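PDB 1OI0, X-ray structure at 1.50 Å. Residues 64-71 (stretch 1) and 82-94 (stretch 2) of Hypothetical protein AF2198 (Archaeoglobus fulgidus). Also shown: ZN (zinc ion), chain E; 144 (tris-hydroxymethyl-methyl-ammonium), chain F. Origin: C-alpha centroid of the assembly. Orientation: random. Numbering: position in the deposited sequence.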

ATOM      1  N   LYS A  64     -12.395  -7.112   4.429  1.00 41.50           N
ATOM      2  CA  LYS A  64     -11.973  -7.559   3.108  1.00 37.87           C
ATOM      3  C   LYS A  64     -10.518  -7.172   2.848  1.00 34.40           C
ATOM      4  O   LYS A  64     -10.001  -6.231   3.449  1.00 34.36           O
ATOM      5  CB  LYS A  64     -12.872  -6.937   2.035  1.00 41.62           C
ATOM      6  CG  LYS A  64     -14.349  -7.245   2.224  1.00 45.07           C
ATOM      7  CD  LYS A  64     -15.228  -6.507   1.229  1.00 49.23           C
ATOM      8  CE  LYS A  64     -16.702  -6.789   1.503  1.00 50.92           C
ATOM      9  NZ  LYS A  64     -17.608  -6.072   0.565  1.00 53.24           N
ATOM     10  N   VAL A  65      -9.860  -7.910   1.959  1.00 33.34           N
ATOM     11  CA  VAL A  65      -8.471  -7.637   1.604  1.00 29.27           C
ATOM     12  C   VAL A  65      -8.449  -6.903   0.270  1.00 28.24           C
ATOM     13  O   VAL A  65      -8.695  -7.495  -0.780  1.00 28.28           O
ATOM     14  CB  VAL A  65      -7.651  -8.941   1.470  1.00 30.07           C
ATOM     15  CG1 VAL A  65      -6.246  -8.630   0.960  1.00 26.71           C
ATOM     16  CG2 VAL A  65      -7.577  -9.641   2.814  1.00 29.37           C
ATOM     17  N   PHE A  66      -8.153  -5.610   0.316  1.00 25.10           N
ATOM     18  CA  PHE A  66      -8.120  -4.796  -0.888  1.00 23.57           C
ATOM     19  C   PHE A  66      -6.864  -5.009  -1.718  1.00 22.91           C
ATOM     20  O   PHE A  66      -6.857  -4.759  -2.921  1.00 22.55           O
ATOM     21  CB  PHE A  66      -8.247  -3.316  -0.523  1.00 24.55           C
ATOM     22  CG  PHE A  66      -9.514  -2.983   0.211  1.00 22.79           C
ATOM     23  CD1 PHE A  66     -10.754  -3.202  -0.383  1.00 27.66           C
ATOM     24  CD2 PHE A  66      -9.470  -2.456   1.497  1.00 28.52           C
ATOM     25  CE1 PHE A  66     -11.934  -2.899   0.296  1.00 28.26           C
ATOM     26  CE2 PHE A  66     -10.642  -2.149   2.183  1.00 30.42           C
ATOM     27  CZ  PHE A  66     -11.877  -2.371   1.581  1.00 30.20           C
ATOM     28  N   GLY A  67      -5.798  -5.466  -1.075  1.00 22.80           N
ATOM     29  CA  GLY A  67      -4.567  -5.686  -1.802  1.00 19.80           C
ATOM     30  C   GLY A  67      -3.354  -5.641  -0.901  1.00 16.62           C
ATOM     31  O   GLY A  67      -3.402  -6.093   0.244  1.00 22.43           O
ATOM     32  N   THR A  68      -2.267  -5.081  -1.415  1.00 19.19           N
ATOM     33  CA  THR A  68      -1.035  -5.009  -0.647  1.00 17.76           C
ATOM     34  C   THR A  68      -0.421  -3.625  -0.651  1.00 15.98           C
ATOM     35  O   THR A  68      -0.755  -2.776  -1.470  1.00 16.92           O
ATOM     36  CB  THR A  68       0.043  -5.954  -1.213  1.00 19.61           C
ATOM     37  OG1 THR A  68       0.484  -5.459  -2.485  1.00 19.26           O
ATOM     38  CG2 THR A  68      -0.505  -7.362  -1.375  1.00 22.23           C
ATOM     39  N   VAL A  69       0.488  -3.418   0.291  1.00 15.69           N
ATOM     40  CA  VAL A  69       1.223  -2.176   0.387  1.00 15.81           C
ATOM     41  C   VAL A  69       2.635  -2.567   0.795  1.00 15.21           C
ATOM     42  O   VAL A  69       2.819  -3.400   1.676  1.00 15.14           O
ATOM     43  CB  VAL A  69       0.621  -1.205   1.442  1.00 17.49           C
ATOM     44  CG1 VAL A  69       0.472  -1.894   2.784  1.00 16.68           C
ATOM     45  CG2 VAL A  69       1.519   0.023   1.573  1.00 19.34           C
ATOM     46  N   HIS A  70       3.629  -2.015   0.111  1.00 14.65           N
ATOM     47  CA  HIS A  70       5.010  -2.295   0.478  1.00 14.05           C
ATOM     48  C   HIS A  70       5.845  -1.058   0.226  1.00 14.54           C
ATOM     49  O   HIS A  70       5.442  -0.167  -0.526  1.00 15.63           O
ATOM     50  CB  HIS A  70       5.579  -3.527  -0.263  1.00 14.41           C
ATOM     51  CG  HIS A  70       5.934  -3.297  -1.700  1.00 16.66           C
ATOM     52  ND1 HIS A  70       4.999  -3.272  -2.712  1.00 14.88           N
ATOM     53  CD2 HIS A  70       7.141  -3.167  -2.301  1.00 16.75           C
ATOM     54  CE1 HIS A  70       5.613  -3.144  -3.873  1.00 15.10           C
ATOM     55  NE2 HIS A  70       6.914  -3.079  -3.652  1.00 17.64           N
ATOM     56  N   SER A  71       6.993  -0.984   0.886  1.00 15.38           N
ATOM     57  CA  SER A  71       7.858   0.176   0.741  1.00 14.56           C
ATOM     58  C   SER A  71       9.140  -0.089  -0.041  1.00 14.44           C
ATOM     59  O   SER A  71       9.603  -1.226  -0.151  1.00 15.68           O
ATOM     60  CB  SER A  71       8.220   0.734   2.123  1.00 17.02           C
ATOM     61  OG  SER A  71       9.023  -0.176   2.854  1.00 17.21           O
ATOM     62  N   GLU A  82       8.801  -7.391 -10.897  1.00 20.37           N
ATOM     63  CA  GLU A  82       8.533  -8.253  -9.753  1.00 20.00           C
ATOM     64  C   GLU A  82       7.265  -7.798  -9.046  1.00 20.73           C
ATOM     65  O   GLU A  82       6.441  -8.616  -8.646  1.00 18.41           O
ATOM     66  CB  GLU A  82       9.700  -8.223  -8.757  1.00 20.23           C
ATOM     67  CG  GLU A  82      10.960  -8.958  -9.198  1.00 26.95           C
ATOM     68  CD  GLU A  82      11.716  -8.244 -10.301  1.00 31.41           C
ATOM     69  OE1 GLU A  82      11.418  -7.059 -10.571  1.00 31.10           O
ATOM     70  OE2 GLU A  82      12.627  -8.866 -10.891  1.00 35.70           O
ATOM     71  N   ASP A  83       7.110  -6.487  -8.891  1.00 16.79           N
ATOM     72  CA  ASP A  83       5.928  -5.956  -8.227  1.00 18.08           C
ATOM     73  C   ASP A  83       4.672  -6.316  -9.001  1.00 16.53           C
ATOM     74  O   ASP A  83       3.661  -6.698  -8.413  1.00 19.20           O
ATOM     75  CB  ASP A  83       6.024  -4.439  -8.081  1.00 14.93           C
ATOM     76  CG  ASP A  83       7.023  -4.017  -7.021  1.00 15.57           C
ATOM     77  OD1 ASP A  83       7.508  -4.889  -6.265  1.00 15.52           O
ATOM     78  OD2 ASP A  83       7.316  -2.807  -6.943  1.00 14.98           O
ATOM     79  N   LEU A  84       4.740  -6.196 -10.319  1.00 17.47           N
ATOM     80  CA  LEU A  84       3.593  -6.523 -11.150  1.00 15.98           C
ATOM     81  C   LEU A  84       3.145  -7.962 -10.912  1.00 19.27           C
ATOM     82  O   LEU A  84       1.948  -8.240 -10.884  1.00 18.89           O
ATOM     83  CB  LEU A  84       3.924  -6.300 -12.628  1.00 19.61           C
ATOM     84  CG  LEU A  84       3.404  -4.993 -13.243  1.00 27.92           C
ATOM     85  CD1 LEU A  84       3.664  -3.814 -12.319  1.00 25.65           C
ATOM     86  CD2 LEU A  84       4.059  -4.781 -14.602  1.00 29.02           C
ATOM     87  N   SER A  85       4.095  -8.874 -10.724  1.00 16.56           N
ATOM     88  CA  SER A  85       3.741 -10.270 -10.483  1.00 18.96           C
ATOM     89  C   SER A  85       3.077 -10.429  -9.114  1.00 23.21           C
ATOM     90  O   SER A  85       2.265 -11.333  -8.910  1.00 29.61           O
ATOM     91  CB  SER A  85       4.976 -11.179 -10.588  1.00 20.40           C
ATOM     92  OG  SER A  85       5.896 -10.953  -9.536  1.00 24.80           O
ATOM     93  N   LEU A  86       3.431  -9.553  -8.176  1.00 18.97           N
ATOM     94  CA  LEU A  86       2.840  -9.581  -6.843  1.00 20.19           C
ATOM     95  C   LEU A  86       1.405  -9.053  -6.933  1.00 20.29           C
ATOM     96  O   LEU A  86       0.474  -9.639  -6.378  1.00 23.62           O
ATOM     97  CB  LEU A  86       3.644  -8.695  -5.880  1.00 17.77           C
ATOM     98  CG  LEU A  86       2.959  -8.412  -4.535  1.00 20.55           C
ATOM     99  CD1 LEU A  86       2.875  -9.698  -3.716  1.00 21.46           C
ATOM    100  CD2 LEU A  86       3.731  -7.347  -3.770  1.00 21.77           C
ATOM    101  N   PHE A  87       1.239  -7.950  -7.656  1.00 21.09           N
ATOM    102  CA  PHE A  87      -0.067  -7.318  -7.816  1.00 19.32           C
ATOM    103  C   PHE A  87      -1.119  -8.246  -8.425  1.00 22.90           C
ATOM    104  O   PHE A  87      -2.285  -8.213  -8.035  1.00 24.67           O
ATOM    105  CB  PHE A  87       0.057  -6.066  -8.688  1.00 21.14           C
ATOM    106  CG  PHE A  87       0.953  -5.000  -8.115  1.00 16.86           C
ATOM    107  CD1 PHE A  87       1.519  -5.140  -6.851  1.00 20.34           C
ATOM    108  CD2 PHE A  87       1.214  -3.841  -8.839  1.00 18.50           C
ATOM    109  CE1 PHE A  87       2.330  -4.144  -6.316  1.00 19.40           C
ATOM    110  CE2 PHE A  87       2.026  -2.836  -8.311  1.00 20.45           C
ATOM    111  CZ  PHE A  87       2.584  -2.993  -7.045  1.00 16.22           C
ATOM    112  N   THR A  88      -0.704  -9.078  -9.373  1.00 22.85           N
ATOM    113  CA  THR A  88      -1.626  -9.987 -10.052  1.00 23.22           C
ATOM    114  C   THR A  88      -2.083 -11.203  -9.250  1.00 26.89           C
ATOM    115  O   THR A  88      -3.121 -11.789  -9.553  1.00 25.13           O
ATOM    116  CB  THR A  88      -1.016 -10.515 -11.367  1.00 24.91           C
ATOM    117  OG1 THR A  88       0.129 -11.323 -11.072  1.00 32.17           O
ATOM    118  CG2 THR A  88      -0.595  -9.365 -12.258  1.00 27.98           C
ATOM    119  N   ARG A  89      -1.318 -11.587  -8.234  1.00 24.46           N
ATOM    120  CA  ARG A  89      -1.657 -12.765  -7.439  1.00 29.65           C
ATOM    121  C   ARG A  89      -2.955 -12.664  -6.648  1.00 29.14           C
ATOM    122  O   ARG A  89      -3.698 -13.642  -6.535  1.00 32.39           O
ATOM    123  CB  ARG A  89      -0.507 -13.113  -6.493  1.00 29.79           C
ATOM    124  CG  ARG A  89       0.751 -13.580  -7.200  1.00 33.12           C
ATOM    125  CD  ARG A  89       1.771 -14.054  -6.189  1.00 30.48           C
ATOM    126  NE  ARG A  89       3.078 -14.307  -6.785  1.00 28.28           N
ATOM    127  CZ  ARG A  89       3.474 -15.471  -7.287  1.00 20.57           C
ATOM    128  NH1 ARG A  89       2.671 -16.531  -7.281  1.00 23.65           N
ATOM    129  NH2 ARG A  89       4.692 -15.574  -7.787  1.00 21.31           N
ATOM    130  N   PHE A  90      -3.229 -11.486  -6.100  1.00 28.73           N
ATOM    131  CA  PHE A  90      -4.453 -11.284  -5.334  1.00 27.96           C
ATOM    132  C   PHE A  90      -4.606  -9.810  -4.991  1.00 26.24           C
ATOM    133  O   PHE A  90      -3.628  -9.072  -4.949  1.00 25.24           O
ATOM    134  CB  PHE A  90      -4.417 -12.120  -4.046  1.00 28.71           C
ATOM    135  CG  PHE A  90      -3.385 -11.663  -3.052  1.00 29.12           C
ATOM    136  CD1 PHE A  90      -3.680 -10.662  -2.131  1.00 30.46           C
ATOM    137  CD2 PHE A  90      -2.107 -12.212  -3.056  1.00 31.82           C
ATOM    138  CE1 PHE A  90      -2.717 -10.215  -1.232  1.00 30.10           C
ATOM    139  CE2 PHE A  90      -1.138 -11.769  -2.160  1.00 26.77           C
ATOM    140  CZ  PHE A  90      -1.443 -10.772  -1.248  1.00 28.09           C
ATOM    141  N   GLY A  91      -5.836  -9.385  -4.736  1.00 28.58           N
ATOM    142  CA  GLY A  91      -6.058  -7.998  -4.384  1.00 25.29           C
ATOM    143  C   GLY A  91      -6.240  -7.083  -5.577  1.00 26.09           C
ATOM    144  O   GLY A  91      -5.589  -7.232  -6.612  1.00 24.98           O
ATOM    145  N   LYS A  92      -7.127  -6.113  -5.408  1.00 24.31           N
ATOM    146  CA  LYS A  92      -7.439  -5.155  -6.456  1.00 25.81           C
ATOM    147  C   LYS A  92      -6.499  -3.949  -6.452  1.00 23.86           C
ATOM    148  O   LYS A  92      -6.136  -3.435  -7.509  1.00 24.75           O
ATOM    149  CB  LYS A  92      -8.879  -4.666  -6.288  1.00 26.77           C
ATOM    150  CG  LYS A  92      -9.899  -5.768  -6.054  1.00 35.47           C
ATOM    151  CD  LYS A  92     -11.283  -5.187  -5.790  1.00 38.77           C
ATOM    152  CE  LYS A  92     -12.279  -6.270  -5.402  1.00 41.29           C
ATOM    153  NZ  LYS A  92     -11.906  -6.942  -4.124  1.00 43.09           N
ATOM    154  N   TYR A  93      -6.091  -3.512  -5.263  1.00 19.71           N
ATOM    155  CA  TYR A  93      -5.239  -2.338  -5.143  1.00 19.89           C
ATOM    156  C   TYR A  93      -3.907  -2.611  -4.476  1.00 16.35           C
ATOM    157  O   TYR A  93      -3.818  -3.410  -3.548  1.00 19.18           O
ATOM    158  CB  TYR A  93      -5.976  -1.259  -4.360  1.00 22.48           C
ATOM    159  CG  TYR A  93      -7.323  -0.936  -4.952  1.00 25.78           C
ATOM    160  CD1 TYR A  93      -7.428  -0.171  -6.109  1.00 25.38           C
ATOM    161  CD2 TYR A  93      -8.490  -1.434  -4.380  1.00 23.99           C
ATOM    162  CE1 TYR A  93      -8.665   0.093  -6.687  1.00 26.23           C
ATOM    163  CE2 TYR A  93      -9.732  -1.178  -4.950  1.00 27.37           C
ATOM    164  CZ  TYR A  93      -9.809  -0.414  -6.101  1.00 29.12           C
ATOM    165  OH  TYR A  93     -11.032  -0.152  -6.668  1.00 30.29           O
ATOM    166  N   HIS A  94      -2.876  -1.928  -4.955  1.00 18.71           N
ATOM    167  CA  HIS A  94      -1.544  -2.105  -4.403  1.00 18.44           C
ATOM    168  C   HIS A  94      -0.798  -0.790  -4.282  1.00 15.83           C
ATOM    169  O   HIS A  94      -0.542  -0.106  -5.270  1.00 19.89           O
ATOM    170  CB  HIS A  94      -0.762  -3.099  -5.263  1.00 19.16           C
ATOM    171  CG  HIS A  94      -1.426  -4.435  -5.377  1.00 16.19           C
ATOM    172  ND1 HIS A  94      -2.360  -4.722  -6.351  1.00 23.33           N
ATOM    173  CD2 HIS A  94      -1.347  -5.539  -4.597  1.00 16.87           C
ATOM    174  CE1 HIS A  94      -2.825  -5.943  -6.165  1.00 18.26           C
ATOM    175  NE2 HIS A  94      -2.228  -6.461  -5.108  1.00 23.08           N
TER
HETATM  176 ZN    ZN E 201       8.531  -3.015  -5.158  1.00 17.89          ZN
HETATM  177  C1  144 F 202      10.605  -3.258  -6.743  1.00 16.54           C
HETATM  178  N   144 F 202      11.541  -3.996  -5.903  1.00 24.61           N
HETATM  179  C2  144 F 202      10.760  -4.796  -4.905  1.00 23.64           C
HETATM  180  O2  144 F 202       9.819  -4.487  -3.986  1.00 19.12           O
HETATM  181  C3  144 F 202      12.468  -2.951  -5.301  1.00 26.10           C
HETATM  182  O3  144 F 202      13.473  -3.498  -4.429  1.00 27.90           O
HETATM  183  C4  144 F 202      12.226  -4.933  -6.821  1.00 25.40           C
HETATM  184  O4  144 F 202      11.569  -5.936  -7.874  1.00 25.13           O

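The two stretches are joined by a short parallel strand pairing at one end and a shared zinc ion at the other, with a modest set of side-chain contacts between, burying 543 Å² in all.

The strand pairing rests on three backbone hydrogen bonds. The best formed runs from Tyr93 N to Phe66 O, at 2.8 Å with an N-H...O angle of 176°. Phe66 O also accepts a weak bond from Lys92 N, again at 2.8 Å but bent to 122°, and Thr68 N gives a weak one to Tyr93 O at 3.1 Å and 135°. Two CA-H...O contacts supplement them: Gly67 CA lies 3.0 Å from Tyr93 O (159° at the hydrogen), and His94 CA lies 3.1 Å from Thr68 O (146°). The register pairs Gly67 with Tyr93 and Thr68 with His94, each with CA atoms 4.8 Å apart.

Glycines permit the tightest approach, with Gly67 CA 3.8 Å from Gly91 CA. An ideal CB on Gly67 would fall 1.5 Å from Tyr93 O, and one on Gly91 would fall 2.5 Å from Gly67 CA. The backbone angles, 156/-143 and 87/143, independently call for glycine, since a CB at either position would be jammed against the preceding carbonyl oxygen.

Thr68 has the largest covered area, 106 Å². Its side chain and that of His94 lie on the same face of the sheet. Thr68 CG2 approaches Phe90 CZ at 3.5 Å, while OG1 lies 4.0 Å from Leu86 CD2; a small, branched side chain thus reaches both the helix and the loop after it. Val65 CG1 meets the edge of the Phe90 ring, 4.4 Å from CE1, and Phe66 CB lies 4.3 Å from Tyr93 CD2. Within stretch 2, His94 NE2 donates to Phe90 O at 3.0 Å, tying the imidazole to the loop.

Farther along, the strand and helix run nearly antiparallel, at 159°, with axes 8.6 Å apart at closest approach. Here buried His70 points toward the helix, and its NE2 binds zinc at 2.2 Å. Asp83 sets out sideways, but its carboxylate comes nearer and chelates the ion through OD1 at 2.4 Å and OD2 at 2.2 Å. His70 NE2 and Asp83 OD1 are 3.2 Å apart as fellow ligands of the metal, which bridges them. Imidazole nitrogen and carboxylate oxygens suit this role as lone-pair donors. The 144 molecule adds O2 at 2.3 Å from ZN, and one further ligand comes from elsewhere in the structure. Phe87 CE1, 4.2 Å from His70 CE1, packs against the imidazole edge.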